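PDB 5I0F: glycoside hydrolase family 31 from Trueperella pyogenes, which degrades cycloalternan, a cyclic oligosaccharide of glucose, through a covalent glycosyl-enzyme intermediate. Local coordinates for residues Asp282-Pro287 with Gly521-Gly526; Gly526-Gly531 with Cys553-Trp558. All blocks are in the same frame, centred on the assembly; numbering follows the deposited sequence.

Interaction 1: Asp282-Pro287 with Gly521-Gly526; sequences DVAGRP and GSQAHG
Q523 lays its side chain against A284 and G285 where helix 273-284 runs out into the TIM barrel; its own backbone forms the short 3-10 turn 522-524 that leads up to barrel strand 527-529. The tight part lies between the helix end and this turn. G285 leaves helical geometry at phi 122°, and its O sits 3.4 Å from Q523 CB. The Q523 chain then bends at chi2 (92°), which carries CD to A284, and A284 CB touches NE2 at 3.6 Å. The amide is occupied at both ends: OE1 accepts from G521 N (2.9 Å) in the carbonyl plane, while NE2 donates to C553 O. The two backbones meet through CA-H...O contacts, from G521 CA to A284 O and from A524 CA to R286 O. A third brings P287 CA to 3.2 Å from Q523 O. The other side is looser and nearer solvent. There R286 starts off away from 521-526, and its side chain folds back over helix 273-284, which it follows, with NH1 bonded to N278. Its NH2 makes a salt bridge of 2.8 Å to D282 OD1; that oxygen lies in the guanidinium plane, while NH2 meets it from above the carboxylate plane.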
loop_
_atom_site.group_PDB
_atom_site.type_symbol
_atom_site.label_atom_id
_atom_site.label_comp_id
_atom_site.label_asym_id
_atom_site.label_seq_id
_atom_site.Cartn_x
_atom_site.Cartn_y
_atom_site.Cartn_z
ATOM N N ASP A 282 19.549 0.258 8.791
ATOM C CA ASP A 282 20.803 0.767 8.271
ATOM C C ASP A 282 20.877 0.713 6.733
ATOM O O ASP A 282 21.475 1.591 6.133
ATOM C CB ASP A 282 22.012 0.023 8.864
ATOM C CG ASP A 282 22.310 0.423 10.299
ATOM O OD1 ASP A 282 21.902 1.532 10.727
ATOM O OD2 ASP A 282 22.972 -0.380 10.990
ATOM N N VAL A 283 20.263 -0.297 6.127
ATOM C CA VAL A 283 20.233 -0.451 4.677
ATOM C C VAL A 283 19.055 0.314 4.036
ATOM O O VAL A 283 19.223 1.005 3.014
ATOM C CB VAL A 283 20.194 -1.956 4.329
ATOM C CG1 VAL A 283 19.877 -2.204 2.862
ATOM C CG2 VAL A 283 21.526 -2.594 4.693
ATOM N N ALA A 284 17.879 0.210 4.647
ATOM C CA ALA A 284 16.647 0.766 4.084
ATOM C C ALA A 284 16.488 2.267 4.263
ATOM O O ALA A 284 16.033 2.923 3.351
ATOM C CB ALA A 284 15.437 0.051 4.646
ATOM N N GLY A 285 16.867 2.793 5.422
ATOM C CA GLY A 285 16.624 4.184 5.810
ATOM C C GLY A 285 15.832 4.152 7.101
ATOM O O GLY A 285 15.163 3.174 7.383
ATOM N N ARG A 286 15.952 5.196 7.902
ATOM C CA ARG A 286 15.345 5.248 9.233
ATOM C C ARG A 286 14.229 6.287 9.288
ATOM O O ARG A 286 14.295 7.257 8.572
ATOM C CB ARG A 286 16.403 5.605 10.270
ATOM C CG ARG A 286 17.329 4.449 10.594
ATOM C CD ARG A 286 18.450 4.858 11.523
ATOM N NE ARG A 286 19.313 3.707 11.776
ATOM C CZ ARG A 286 19.090 2.747 12.671
ATOM N NH1 ARG A 286 18.023 2.771 13.481
ATOM N NH2 ARG A 286 19.971 1.755 12.785
ATOM N N PRO A 287 13.229 6.099 10.174
ATOM C CA PRO A 287 12.209 7.154 10.347
ATOM C C PRO A 287 12.803 8.516 10.708
ATOM O O PRO A 287 13.818 8.589 11.408
ATOM C CB PRO A 287 11.301 6.637 11.475
ATOM C CG PRO A 287 11.896 5.366 11.963
ATOM C CD PRO A 287 13.021 4.951 11.070
ATOM N N GLY A 521 12.764 1.507 1.914
ATOM C CA GLY A 521 13.052 2.941 1.867
ATOM C C GLY A 521 11.926 3.860 2.318
ATOM O O GLY A 521 12.193 4.995 2.731
ATOM N N SER A 522 10.672 3.379 2.276
ATOM C CA SER A 522 9.535 4.137 2.786
ATOM C C SER A 522 9.649 4.557 4.268
ATOM O O SER A 522 9.050 5.572 4.664
ATOM C CB SER A 522 8.214 3.400 2.532
ATOM O OG SER A 522 7.956 3.326 1.139
ATOM N N GLN A 523 10.446 3.824 5.045
ATOM C CA GLN A 523 10.683 4.124 6.464
ATOM C C GLN A 523 11.139 5.592 6.692
ATOM O O GLN A 523 10.776 6.207 7.703
ATOM C CB GLN A 523 11.746 3.194 7.055
ATOM C CG GLN A 523 11.421 1.702 7.070
ATOM C CD GLN A 523 11.903 0.924 5.850
ATOM O OE1 GLN A 523 12.070 1.469 4.753
ATOM N NE2 GLN A 523 12.091 -0.387 6.032
ATOM N N ALA A 524 11.904 6.140 5.749
ATOM C CA ALA A 524 12.426 7.493 5.840
ATOM C C ALA A 524 11.460 8.614 5.457
ATOM O O ALA A 524 11.777 9.790 5.668
ATOM C CB ALA A 524 13.712 7.608 5.002
ATOM N N HIS A 525 10.295 8.285 4.901
ATOM C CA HIS A 525 9.476 9.280 4.208
ATOM C C HIS A 525 8.068 9.354 4.777
ATOM O O HIS A 525 7.135 8.801 4.210
ATOM C CB HIS A 525 9.443 8.975 2.695
ATOM C CG HIS A 525 10.795 8.964 2.060
ATOM N ND1 HIS A 525 11.612 10.076 2.026
ATOM C CD2 HIS A 525 11.476 7.981 1.430
ATOM C CE1 HIS A 525 12.737 9.774 1.413
ATOM N NE2 HIS A 525 12.692 8.505 1.064
ATOM N N GLY A 526 7.938 10.058 5.891
ATOM C CA GLY A 526 6.650 10.444 6.429
ATOM C C GLY A 526 5.884 9.374 7.165
ATOM O O GLY A 526 6.483 8.495 7.823
#

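Interaction 2: Gly526-Gly531 with Cys553-Trp558; sequences GLYWAG and CGILYW. With BGC (beta-D-glucopyranose), chain C.
Y528 and W558 pair as a parallel beta bridge between neighbouring strands of the TIM barrel, the two ends of a beta-alpha-beta crossover whose helix is 537-551. Y528 N donates to Y557 O at 2.9 Å, nearly straight at 166°, and at the other end of the residue Y528 O takes a CA-H...O contact from W558 CA. The Y528 side chain starts with CG anti to its carbonyl carbon (chi1 -65°), and I555 crosses it at about a right angle. Y528 CB meets I555 CG2 at 3.8 Å; one step out, CG lies slightly farther from the same methyl, and CD1 closes on it again at 3.8 Å. I555 CD1 lies over one ring face, 4.2 Å above the plane and offset toward the rim. At the tip, OH reaches S522 O in a probable hydrogen bond. A water at the edge of this ring links the segments, donating to G526 O and accepting from Y557 N. Before the bridge L527 CG packs on Y557 CB (3.6 Å), and the Y557 hydroxyl bonds to A288 O. Beyond it along the strand, A530 CB touches W558 CZ2 (3.7 Å), while W558 NE1 is bonded to E180. The W529 side chain starts off away from 553-558; its CZ2 comes within 3.4 Å of glucose O2 at the ring edge, placing it in the sugar pocket. The bridge itself lies in the barrel wall: backbone bonds tie L527 to T513 and S515 of the preceding strand and W558 to I587 of the following one, I555 and W558 pack on helix 537-551, and L556 and Y557 lean on helix 617-646.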
loop_
_atom_site.group_PDB
_atom_site.type_symbol
_atom_site.label_atom_id
_atom_site.label_comp_id
_atom_site.label_asym_id
_atom_site.label_seq_id
_atom_site.Cartn_x
_atom_site.Cartn_y
_atom_site.Cartn_z
ATOM N N GLY A 526 7.938 10.058 5.891
ATOM C CA GLY A 526 6.650 10.444 6.429
ATOM C C GLY A 526 5.884 9.374 7.165
ATOM O O GLY A 526 6.483 8.495 7.823
ATOM N N LEU A 527 4.550 9.480 7.044
ATOM C CA LEU A 527 3.556 8.708 7.767
ATOM C C LEU A 527 2.782 7.795 6.820
ATOM O O LEU A 527 2.748 8.030 5.593
ATOM C CB LEU A 527 2.529 9.650 8.403
ATOM C CG LEU A 527 2.884 10.394 9.666
ATOM C CD1 LEU A 527 4.235 11.059 9.645
ATOM C CD2 LEU A 527 1.767 11.365 10.008
ATOM N N TYR A 528 2.174 6.757 7.397
ATOM C CA TYR A 528 1.462 5.729 6.645
ATOM C C TYR A 528 0.133 5.383 7.272
ATOM O O TYR A 528 -0.007 5.402 8.483
ATOM C CB TYR A 528 2.333 4.476 6.433
ATOM C CG TYR A 528 3.504 4.837 5.562
ATOM C CD1 TYR A 528 4.649 5.415 6.107
ATOM C CD2 TYR A 528 3.413 4.744 4.167
ATOM C CE1 TYR A 528 5.687 5.867 5.293
ATOM C CE2 TYR A 528 4.463 5.152 3.355
ATOM C CZ TYR A 528 5.588 5.716 3.922
ATOM O OH TYR A 528 6.575 6.163 3.079
ATOM N N TRP A 529 -0.866 5.085 6.443
ATOM C CA TRP A 529 -2.111 4.524 6.946
ATOM C C TRP A 529 -2.402 3.240 6.188
ATOM O O TRP A 529 -1.866 3.022 5.101
ATOM C CB TRP A 529 -3.271 5.538 6.938
ATOM C CG TRP A 529 -4.138 5.554 5.705
ATOM C CD1 TRP A 529 -5.361 4.982 5.578
ATOM C CD2 TRP A 529 -3.863 6.197 4.453
ATOM N NE1 TRP A 529 -5.846 5.169 4.304
ATOM C CE2 TRP A 529 -4.957 5.933 3.600
ATOM C CE3 TRP A 529 -2.806 6.983 3.967
ATOM C CZ2 TRP A 529 -5.025 6.415 2.283
ATOM C CZ3 TRP A 529 -2.866 7.443 2.660
ATOM C CH2 TRP A 529 -3.965 7.148 1.827
ATOM N N ALA A 530 -3.249 2.391 6.775
ATOM C CA ALA A 530 -3.482 1.029 6.309
ATOM C C ALA A 530 -4.409 0.900 5.083
ATOM O O ALA A 530 -4.703 -0.196 4.660
ATOM C CB ALA A 530 -4.048 0.212 7.458
ATOM N N GLY A 531 -4.819 2.009 4.486
ATOM C CA GLY A 531 -5.614 1.982 3.248
ATOM C C GLY A 531 -7.099 1.782 3.463
ATOM O O GLY A 531 -7.658 2.180 4.503
ATOM N N CYS A 553 8.781 -3.766 10.335
ATOM C CA CYS A 553 9.655 -3.474 9.198
ATOM C C CYS A 553 10.111 -2.020 9.160
ATOM O O CYS A 553 10.689 -1.568 8.168
ATOM C CB CYS A 553 8.932 -3.860 7.907
ATOM S SG CYS A 553 8.456 -5.602 7.943
ATOM N N GLY A 554 9.893 -1.300 10.254
ATOM C CA GLY A 554 10.383 0.053 10.402
ATOM C C GLY A 554 9.463 1.163 9.950
ATOM O O GLY A 554 9.915 2.290 9.817
ATOM N N ILE A 555 8.179 0.864 9.721
ATOM C CA ILE A 555 7.176 1.885 9.432
ATOM C C ILE A 555 6.641 2.315 10.789
ATOM O O ILE A 555 5.772 1.645 11.368
ATOM C CB ILE A 555 6.039 1.348 8.541
ATOM C CG1 ILE A 555 6.565 0.884 7.179
ATOM C CG2 ILE A 555 4.948 2.402 8.346
ATOM C CD1 ILE A 555 7.176 1.971 6.318
ATOM N N LEU A 556 7.173 3.423 11.294
ATOM C CA LEU A 556 6.945 3.871 12.671
ATOM C C LEU A 556 5.629 4.626 12.854
ATOM O O LEU A 556 4.892 4.370 13.810
ATOM C CB LEU A 556 8.116 4.763 13.110
ATOM C CG LEU A 556 8.198 5.306 14.538
ATOM C CD1 LEU A 556 8.313 4.155 15.494
ATOM C CD2 LEU A 556 9.413 6.211 14.723
ATOM N N TYR A 557 5.360 5.580 11.966
ATOM C CA TYR A 557 4.247 6.506 12.108
ATOM C C TYR A 557 3.041 5.992 11.308
ATOM O O TYR A 557 2.733 6.484 10.212
ATOM C CB TYR A 557 4.670 7.904 11.634
ATOM C CG TYR A 557 5.904 8.491 12.283
ATOM C CD1 TYR A 557 5.849 8.996 13.572
ATOM C CD2 TYR A 557 7.113 8.579 11.597
ATOM C CE1 TYR A 557 6.976 9.545 14.187
ATOM C CE2 TYR A 557 8.243 9.120 12.193
ATOM C CZ TYR A 557 8.159 9.628 13.471
ATOM O OH TYR A 557 9.241 10.182 14.096
ATOM N N TRP A 558 2.389 4.985 11.859
ATOM C CA TRP A 558 1.348 4.256 11.200
ATOM C C TRP A 558 0.009 4.552 11.845
ATOM O O TRP A 558 -0.098 4.667 13.066
ATOM C CB TRP A 558 1.650 2.763 11.275
ATOM C CG TRP A 558 0.599 1.875 10.702
ATOM C CD1 TRP A 558 0.581 1.327 9.470
ATOM C CD2 TRP A 558 -0.587 1.423 11.364
ATOM N NE1 TRP A 558 -0.556 0.561 9.304
ATOM C CE2 TRP A 558 -1.287 0.604 10.459
ATOM C CE3 TRP A 558 -1.118 1.618 12.651
ATOM C CZ2 TRP A 558 -2.477 -0.029 10.797
ATOM C CZ3 TRP A 558 -2.312 1.011 12.973
ATOM C CH2 TRP A 558 -2.982 0.193 12.054
HETATM C C2 BGC C . -7.712 6.686 -0.381
HETATM C C3 BGC C . -8.977 7.140 0.370
HETATM C C4 BGC C . -9.475 8.451 -0.230
HETATM C C5 BGC C . -9.695 8.314 -1.745
HETATM C C6 BGC C . -9.991 9.688 -2.333
HETATM C C1 BGC C . -7.383 7.341 -1.748
HETATM O O2 BGC C . -7.187 5.370 -0.116
HETATM O O3 BGC C . -8.699 7.279 1.766
HETATM O O4 BGC C . -10.699 8.862 0.408
HETATM O O5 BGC C . -8.576 7.725 -2.456
HETATM O O6 BGC C . -10.422 9.575 -3.693
HETATM O O HOH W 1 6.362 5.943 9.138
#

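The two contacts run in series along the chain and share G526, with centres 11 Å apart. Interaction 1 is a surface contact that joins the approach to the barrel, helix 273-284, to the segment just before strand 527-529; interaction 2 is wholly buried and joins that strand to its next neighbour in the wall. The chemistry follows: CA-H...O contacts and a buried glutamine in the first, a backbone hydrogen bond and apolar side chains in the second. They also touch directly, since Q523 CG packs on G554 O and P287 CB on L556 CD2. Only interaction 2 extends to the bound sugar.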